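Local structure of 6-phosphogluconate dehydratase (Shewanella oneidensis, 2GP4) at residues A[176-181]-A[251-256]; A[260-265]-A[392-397]. The protein probably catalyses the dehydration of 6-phosphogluconate to 2-dehydro-3-deoxy-6-phosphogluconate, as an iron-sulfur enzyme captured here without its cluster. All blocks are in the same frame, centred on the assembly; numbering follows the deposited sequence.

Interaction 1: residues A[176-181]-A[251-256]; sequences KIVPGL and QLMLEV
Val-178, the N-cap residue of helix 179-186, faces Met-253 and Leu-254 in the short helix 252-256, and the two backbones come nearest where the CA of Val-178 lies 7.7 Å from the CA of Gln-251, the first residue after the unmodelled 246-250. The CG1 branch of the valine does the touching: set anti to the backbone N (chi1 166°), it runs straight out at the other helix. Leu-254 answers tip to tip, placing its forked end against this one methyl, with CG and CD1 of Leu-254 each 4.0 Å from CG1 of Val-178. The CD2 methyl of the same leucine is modelled implausibly near CG1, so the exact spacing of this pair is doubtful. Met-253, present as selenomethionine, comes to the same methyl from the preceding position of the helix. Its chain leaves extended and then bends about the CG-SE bond (chi3 54°), which brings the terminal CE of Met-253 to 4.1 Å from CG1 of Val-178. The contact is thus wholly apolar and small, a single valine methyl set against a leucine fork and a methionine tip that lie next to each other, all of it buried. Met-253 also leans on Ile-327, and Pro-179 on His-326, so helix 322-333 backs both segments. Ile-177 and Leu-181 pack on Ile-152 of helix 145-160, while Leu-252 and Val-256 rest on Met-373 of helix 372-383, joining the contact to the helical core of the N-terminal region.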
ATOM      1  N   LYS A 176      -3.188  -0.352   7.926  1.00 41.52           N
ATOM      2  CA  LYS A 176      -2.867  -1.554   8.698  1.00 39.92           C
ATOM      3  C   LYS A 176      -4.048  -2.527   8.665  1.00 38.65           C
ATOM      4  O   LYS A 176      -3.871  -3.751   8.500  1.00 38.67           O
ATOM      5  CB  LYS A 176      -2.442  -1.213  10.137  1.00 40.11           C
ATOM      6  CG  LYS A 176      -3.208  -0.060  10.793  1.00 40.65           C
ATOM      7  CD  LYS A 176      -2.464   1.273  10.683  1.00 41.90           C
ATOM      8  CE  LYS A 176      -3.452   2.444  10.778  1.00 43.21           C
ATOM      9  NZ  LYS A 176      -2.882   3.680  11.391  1.00 42.57           N
ATOM     10  N   ILE A 177      -5.249  -1.972   8.804  1.00 36.42           N
ATOM     11  CA  ILE A 177      -6.469  -2.734   8.626  1.00 34.87           C
ATOM     12  C   ILE A 177      -6.863  -2.616   7.156  1.00 33.68           C
ATOM     13  O   ILE A 177      -6.562  -1.613   6.510  1.00 34.27           O
ATOM     14  CB  ILE A 177      -7.594  -2.238   9.562  1.00 34.88           C
ATOM     15  CG1 ILE A 177      -7.037  -2.000  10.968  1.00 35.03           C
ATOM     16  CG2 ILE A 177      -8.730  -3.246   9.618  1.00 34.38           C
ATOM     17  CD1 ILE A 177      -8.011  -1.367  11.934  1.00 35.99           C
ATOM     18  N   VAL A 178      -7.532  -3.642   6.641  1.00 31.53           N
ATOM     19  CA  VAL A 178      -7.827  -3.832   5.209  1.00 29.21           C
ATOM     20  C   VAL A 178      -6.875  -4.884   4.633  1.00 27.66           C
ATOM     21  O   VAL A 178      -7.344  -5.946   4.245  1.00 27.60           O
ATOM     22  CB  VAL A 178      -7.884  -2.533   4.338  1.00 29.24           C
ATOM     23  CG1 VAL A 178      -7.839  -2.882   2.861  1.00 28.75           C
ATOM     24  CG2 VAL A 178      -9.136  -1.731   4.625  1.00 28.96           C
ATOM     25  N   PRO A 179      -5.547  -4.615   4.596  1.00 26.16           N
ATOM     26  CA  PRO A 179      -4.665  -5.659   4.079  1.00 25.17           C
ATOM     27  C   PRO A 179      -4.717  -6.924   4.924  1.00 24.21           C
ATOM     28  O   PRO A 179      -4.727  -8.025   4.369  1.00 24.05           O
ATOM     29  CB  PRO A 179      -3.277  -5.017   4.159  1.00 25.38           C
ATOM     30  CG  PRO A 179      -3.539  -3.552   4.145  1.00 25.26           C
ATOM     31  CD  PRO A 179      -4.771  -3.414   4.965  1.00 25.93           C
ATOM     32  N   GLY A 180      -4.757  -6.756   6.244  1.00 23.03           N
ATOM     33  CA  GLY A 180      -4.919  -7.861   7.179  1.00 22.13           C
ATOM     34  C   GLY A 180      -6.218  -8.609   6.968  1.00 21.55           C
ATOM     35  O   GLY A 180      -6.231  -9.839   6.912  1.00 21.63           O
ATOM     36  N   LEU A 181      -7.313  -7.867   6.843  1.00 21.28           N
ATOM     37  CA  LEU A 181      -8.621  -8.456   6.547  1.00 20.59           C
ATOM     38  C   LEU A 181      -8.578  -9.184   5.210  1.00 20.06           C
ATOM     39  O   LEU A 181      -9.027 -10.327   5.114  1.00 19.60           O
ATOM     40  CB  LEU A 181      -9.711  -7.388   6.527  1.00 20.62           C
ATOM     41  CG  LEU A 181     -10.082  -6.723   7.853  1.00 21.14           C
ATOM     42  CD1 LEU A 181     -10.671  -5.335   7.600  1.00 21.23           C
ATOM     43  CD2 LEU A 181     -11.049  -7.596   8.664  1.00 21.26           C
ATOM     44  N   GLN A 251      -8.059   2.460   1.222  1.00 52.31           N
ATOM     45  CA  GLN A 251      -9.387   2.239   0.654  1.00 52.23           C
ATOM     46  C   GLN A 251      -9.470   2.545  -0.846  1.00 52.00           C
ATOM     47  O   GLN A 251     -10.406   2.104  -1.519  1.00 52.01           O
ATOM     48  CB  GLN A 251     -10.454   3.019   1.432  1.00 52.24           C
ATOM     49  CG  GLN A 251     -11.048   2.239   2.604  1.00 52.36           C
ATOM     50  CD  GLN A 251     -12.047   3.042   3.439  1.00 52.69           C
ATOM     51  OE1 GLN A 251     -12.484   2.590   4.503  1.00 53.38           O
ATOM     52  NE2 GLN A 251     -12.411   4.230   2.966  1.00 52.84           N
ATOM     53  N   LEU A 252      -8.492   3.289  -1.362  1.00 51.72           N
ATOM     54  CA  LEU A 252      -8.383   3.542  -2.802  1.00 51.37           C
ATOM     55  C   LEU A 252      -8.015   2.259  -3.554  1.00 51.27           C
ATOM     56  O   LEU A 252      -8.421   2.071  -4.701  1.00 51.12           O
ATOM     57  CB  LEU A 252      -7.353   4.638  -3.095  1.00 51.31           C
ATOM     58  CG  LEU A 252      -7.378   5.918  -2.250  1.00 51.48           C
ATOM     59  CD1 LEU A 252      -6.209   6.825  -2.610  1.00 51.86           C
ATOM     60  CD2 LEU A 252      -8.694   6.666  -2.400  1.00 51.48           C
HETATM   61  N   MSE A 253      -7.250   1.388  -2.897  1.00 50.90           N
HETATM   62  CA  MSE A 253      -6.886   0.088  -3.453  1.00 51.21           C
HETATM   63  C   MSE A 253      -8.121  -0.799  -3.624  1.00 49.38           C
HETATM   64  O   MSE A 253      -8.280  -1.449  -4.652  1.00 49.32           O
HETATM   65  CB  MSE A 253      -5.833  -0.609  -2.575  1.00 51.10           C
HETATM   66  CG  MSE A 253      -5.204  -1.862  -3.204  1.00 52.64           C
HETATM   67 SE   MSE A 253      -4.490  -3.196  -1.931  1.00 55.79          SE
HETATM   68  CE  MSE A 253      -6.074  -3.484  -0.809  1.00 54.37           C
ATOM     69  N   LEU A 254      -8.996  -0.814  -2.622  1.00 47.89           N
ATOM     70  CA  LEU A 254     -10.232  -1.607  -2.682  1.00 46.42           C
ATOM     71  C   LEU A 254     -11.173  -1.138  -3.793  1.00 45.20           C
ATOM     72  O   LEU A 254     -11.987  -1.919  -4.295  1.00 45.05           O
ATOM     73  CB  LEU A 254     -10.974  -1.592  -1.336  1.00 46.44           C
ATOM     74  CG  LEU A 254     -10.395  -2.292  -0.101  1.00 46.37           C
ATOM     75  CD1 LEU A 254     -10.038  -3.756  -0.375  1.00 46.30           C
ATOM     76  CD2 LEU A 254      -9.194  -1.532   0.430  1.00 47.36           C
ATOM     77  N   GLU A 255     -11.050   0.136  -4.162  1.00 43.54           N
ATOM     78  CA  GLU A 255     -11.858   0.739  -5.214  1.00 42.17           C
ATOM     79  C   GLU A 255     -11.464   0.233  -6.605  1.00 41.03           C
ATOM     80  O   GLU A 255     -12.324  -0.222  -7.358  1.00 40.93           O
ATOM     81  CB  GLU A 255     -11.754   2.267  -5.147  1.00 42.25           C
ATOM     82  CG  GLU A 255     -12.715   3.015  -6.055  1.00 42.28           C
ATOM     83  CD  GLU A 255     -14.079   3.257  -5.430  1.00 42.30           C
ATOM     84  OE1 GLU A 255     -15.039   3.469  -6.197  1.00 42.38           O
ATOM     85  OE2 GLU A 255     -14.200   3.249  -4.187  1.00 42.76           O
ATOM     86  N   VAL A 256     -10.174   0.310  -6.938  1.00 39.59           N
ATOM     87  CA  VAL A 256      -9.675  -0.118  -8.255  1.00 38.46           C
ATOM     88  C   VAL A 256      -9.724  -1.629  -8.451  1.00 37.49           C
ATOM     89  O   VAL A 256      -9.822  -2.114  -9.576  1.00 37.02           O
ATOM     90  CB  VAL A 256      -8.227   0.371  -8.546  1.00 38.45           C
ATOM     91  CG1 VAL A 256      -8.237   1.794  -9.027  1.00 38.26           C
ATOM     92  CG2 VAL A 256      -7.326   0.202  -7.325  1.00 38.65           C
TER

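Interaction 2: residues A[260-265]-A[392-397]; sequences QLPGSS and TVAGYG
Val-393, whose chi1 of -63° sets CG2 between its backbone N and carbonyl carbon, turns that methyl onto the main chain of Gln-260. There CG2 of Val-393 lies 3.6 Å from both N and C of Gln-260, alongside the backbone, while the glutamine side chain starts off in the other direction. One residue on, the CB of Ala-394 sits by the CD and CG carbons of the proline ring, 3.7 Å from CD of Pro-262. Each partner is a turn closed by its own bonds. Residues 261-264 form a type II turn, in which the O of Leu-261 accepts both N of Ser-264 and, at 2.7 Å, OG of Ser-264. Residues 392-395 form the type I turn of a tight beta hairpin joining strands 391-392 and 395-396. Here OG1 of Thr-392 takes the N-H of Ala-394, an ST turn, and gives its proton to O of Gly-395 at 2.7 Å, in the carbonyl plane on a lone pair. Several carbonyls have partners nearby: Gln-260 O has Tyr-401, Pro-262 O has Trp-414 and Val-393 O has Gln-284. Val-393 is also tied to Gly-258 by a backbone hydrogen bond. Between the two segments themselves the touching is apolar, one methyl laid on backbone and one against a proline ring, so the directional bonds lie within the turns and beside the contact.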
ATOM      1  N   GLN A 260     -15.153  -3.176  -3.196  1.00 30.82           N
ATOM      2  CA  GLN A 260     -16.244  -2.474  -2.526  1.00 30.83           C
ATOM      3  C   GLN A 260     -17.094  -1.757  -3.570  1.00 30.70           C
ATOM      4  O   GLN A 260     -16.653  -1.573  -4.699  1.00 30.59           O
ATOM      5  CB  GLN A 260     -15.705  -1.480  -1.493  1.00 30.72           C
ATOM      6  CG  GLN A 260     -14.637  -0.527  -2.023  1.00 30.86           C
ATOM      7  CD  GLN A 260     -14.082   0.405  -0.958  1.00 30.86           C
ATOM      8  OE1 GLN A 260     -13.822   0.001   0.177  1.00 29.51           O
ATOM      9  NE2 GLN A 260     -13.887   1.662  -1.330  1.00 31.57           N
ATOM     10  N   LEU A 261     -18.308  -1.364  -3.191  1.00 30.71           N
ATOM     11  CA  LEU A 261     -19.199  -0.617  -4.085  1.00 30.72           C
ATOM     12  C   LEU A 261     -18.549   0.658  -4.632  1.00 30.82           C
ATOM     13  O   LEU A 261     -17.874   1.370  -3.893  1.00 30.57           O
ATOM     14  CB  LEU A 261     -20.518  -0.286  -3.380  1.00 30.54           C
ATOM     15  CG  LEU A 261     -21.755  -1.176  -3.575  1.00 30.15           C
ATOM     16  CD1 LEU A 261     -21.435  -2.621  -3.934  1.00 29.46           C
ATOM     17  CD2 LEU A 261     -22.644  -1.112  -2.340  1.00 29.05           C
ATOM     18  N   PRO A 262     -18.733   0.930  -5.938  1.00 31.20           N
ATOM     19  CA  PRO A 262     -18.201   2.138  -6.578  1.00 31.53           C
ATOM     20  C   PRO A 262     -18.552   3.421  -5.820  1.00 31.98           C
ATOM     21  O   PRO A 262     -19.721   3.657  -5.498  1.00 31.67           O
ATOM     22  CB  PRO A 262     -18.875   2.131  -7.949  1.00 31.35           C
ATOM     23  CG  PRO A 262     -19.161   0.711  -8.218  1.00 31.06           C
ATOM     24  CD  PRO A 262     -19.459   0.079  -6.901  1.00 31.11           C
ATOM     25  N   GLY A 263     -17.527   4.219  -5.529  1.00 32.65           N
ATOM     26  CA  GLY A 263     -17.684   5.500  -4.852  1.00 33.80           C
ATOM     27  C   GLY A 263     -18.175   5.432  -3.420  1.00 34.68           C
ATOM     28  O   GLY A 263     -18.602   6.441  -2.865  1.00 34.82           O
ATOM     29  N   SER A 264     -18.105   4.254  -2.809  1.00 35.82           N
ATOM     30  CA  SER A 264     -18.623   4.067  -1.452  1.00 37.21           C
ATOM     31  C   SER A 264     -17.712   4.581  -0.328  1.00 38.06           C
ATOM     32  O   SER A 264     -18.190   4.857   0.771  1.00 38.32           O
ATOM     33  CB  SER A 264     -18.977   2.600  -1.206  1.00 37.11           C
ATOM     34  OG  SER A 264     -17.813   1.799  -1.244  1.00 37.63           O
ATOM     35  N   SER A 265     -16.415   4.709  -0.598  1.00 39.07           N
ATOM     36  CA  SER A 265     -15.451   5.075   0.441  1.00 40.26           C
ATOM     37  C   SER A 265     -15.399   6.570   0.774  1.00 41.07           C
ATOM     38  O   SER A 265     -14.810   6.964   1.783  1.00 41.17           O
ATOM     39  CB  SER A 265     -14.045   4.549   0.103  1.00 40.24           C
ATOM     40  OG  SER A 265     -13.674   4.828  -1.233  1.00 40.24           O
ATOM     41  N   THR A 392     -16.029  -7.675 -10.661  1.00 23.57           N
ATOM     42  CA  THR A 392     -15.997  -6.900  -9.429  1.00 23.60           C
ATOM     43  C   THR A 392     -17.227  -7.227  -8.591  1.00 23.92           C
ATOM     44  O   THR A 392     -18.165  -7.878  -9.072  1.00 24.31           O
ATOM     45  CB  THR A 392     -15.925  -5.365  -9.683  1.00 23.47           C
ATOM     46  OG1 THR A 392     -17.216  -4.862 -10.032  1.00 23.14           O
ATOM     47  CG2 THR A 392     -14.935  -5.016 -10.786  1.00 23.68           C
ATOM     48  N   VAL A 393     -17.227  -6.768  -7.342  1.00 23.87           N
ATOM     49  CA  VAL A 393     -18.364  -6.958  -6.448  1.00 24.02           C
ATOM     50  C   VAL A 393     -19.643  -6.271  -6.941  1.00 24.22           C
ATOM     51  O   VAL A 393     -20.732  -6.598  -6.477  1.00 24.61           O
ATOM     52  CB  VAL A 393     -18.042  -6.518  -5.004  1.00 24.02           C
ATOM     53  CG1 VAL A 393     -16.921  -7.382  -4.423  1.00 24.11           C
ATOM     54  CG2 VAL A 393     -17.676  -5.035  -4.945  1.00 23.74           C
ATOM     55  N   ALA A 394     -19.505  -5.336  -7.881  1.00 24.18           N
ATOM     56  CA  ALA A 394     -20.644  -4.624  -8.463  1.00 24.33           C
ATOM     57  C   ALA A 394     -21.061  -5.196  -9.811  1.00 24.48           C
ATOM     58  O   ALA A 394     -22.002  -4.701 -10.434  1.00 24.60           O
ATOM     59  CB  ALA A 394     -20.327  -3.137  -8.605  1.00 24.40           C
ATOM     60  N   GLY A 395     -20.359  -6.231 -10.262  1.00 24.62           N
ATOM     61  CA  GLY A 395     -20.609  -6.815 -11.573  1.00 24.81           C
ATOM     62  C   GLY A 395     -19.369  -6.799 -12.444  1.00 25.25           C
ATOM     63  O   GLY A 395     -18.317  -6.299 -12.037  1.00 25.09           O
ATOM     64  N   TYR A 396     -19.498  -7.345 -13.650  1.00 25.49           N
ATOM     65  CA  TYR A 396     -18.381  -7.444 -14.577  1.00 25.66           C
ATOM     66  C   TYR A 396     -18.072  -6.111 -15.257  1.00 25.46           C
ATOM     67  O   TYR A 396     -18.978  -5.330 -15.556  1.00 25.48           O
ATOM     68  CB  TYR A 396     -18.654  -8.530 -15.622  1.00 26.20           C
ATOM     69  CG  TYR A 396     -17.469  -8.830 -16.513  1.00 26.83           C
ATOM     70  CD1 TYR A 396     -16.388  -9.567 -16.040  1.00 26.84           C
ATOM     71  CD2 TYR A 396     -17.427  -8.364 -17.825  1.00 27.57           C
ATOM     72  CE1 TYR A 396     -15.298  -9.832 -16.846  1.00 27.38           C
ATOM     73  CE2 TYR A 396     -16.343  -8.631 -18.646  1.00 28.00           C
ATOM     74  CZ  TYR A 396     -15.281  -9.365 -18.148  1.00 27.78           C
ATOM     75  OH  TYR A 396     -14.201  -9.639 -18.960  1.00 27.95           O
ATOM     76  N   GLY A 397     -16.785  -5.863 -15.487  1.00 25.03           N
ATOM     77  CA  GLY A 397     -16.326  -4.657 -16.170  1.00 24.64           C
ATOM     78  C   GLY A 397     -15.968  -3.526 -15.222  1.00 24.34           C
ATOM     79  O   GLY A 397     -16.824  -3.043 -14.478  1.00 23.94           O
TER

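Overall arrangement
Interactions 1 and 2 follow one another along the chain, their centres 13 Å apart, and helix 252-256 leads directly into the loop of segment 260-265. Glu-255 couples them: its buried carboxylate accepts probable hydrogen bonds through OE1 from N of Gly-263 at 2.7 Å and through OE2 from NE2 of Gln-260 at 3.3 Å. The helix that receives Val-178 is thereby tied to the turn that meets the hairpin at 392-397. Interaction 1 lies about 8 Å from the chain centre and interaction 2 about 19 Å, so interaction 2 lies farther from the centre of the chain. In this cluster-free form no iron-sulfur cluster marks the active site relative to these contacts.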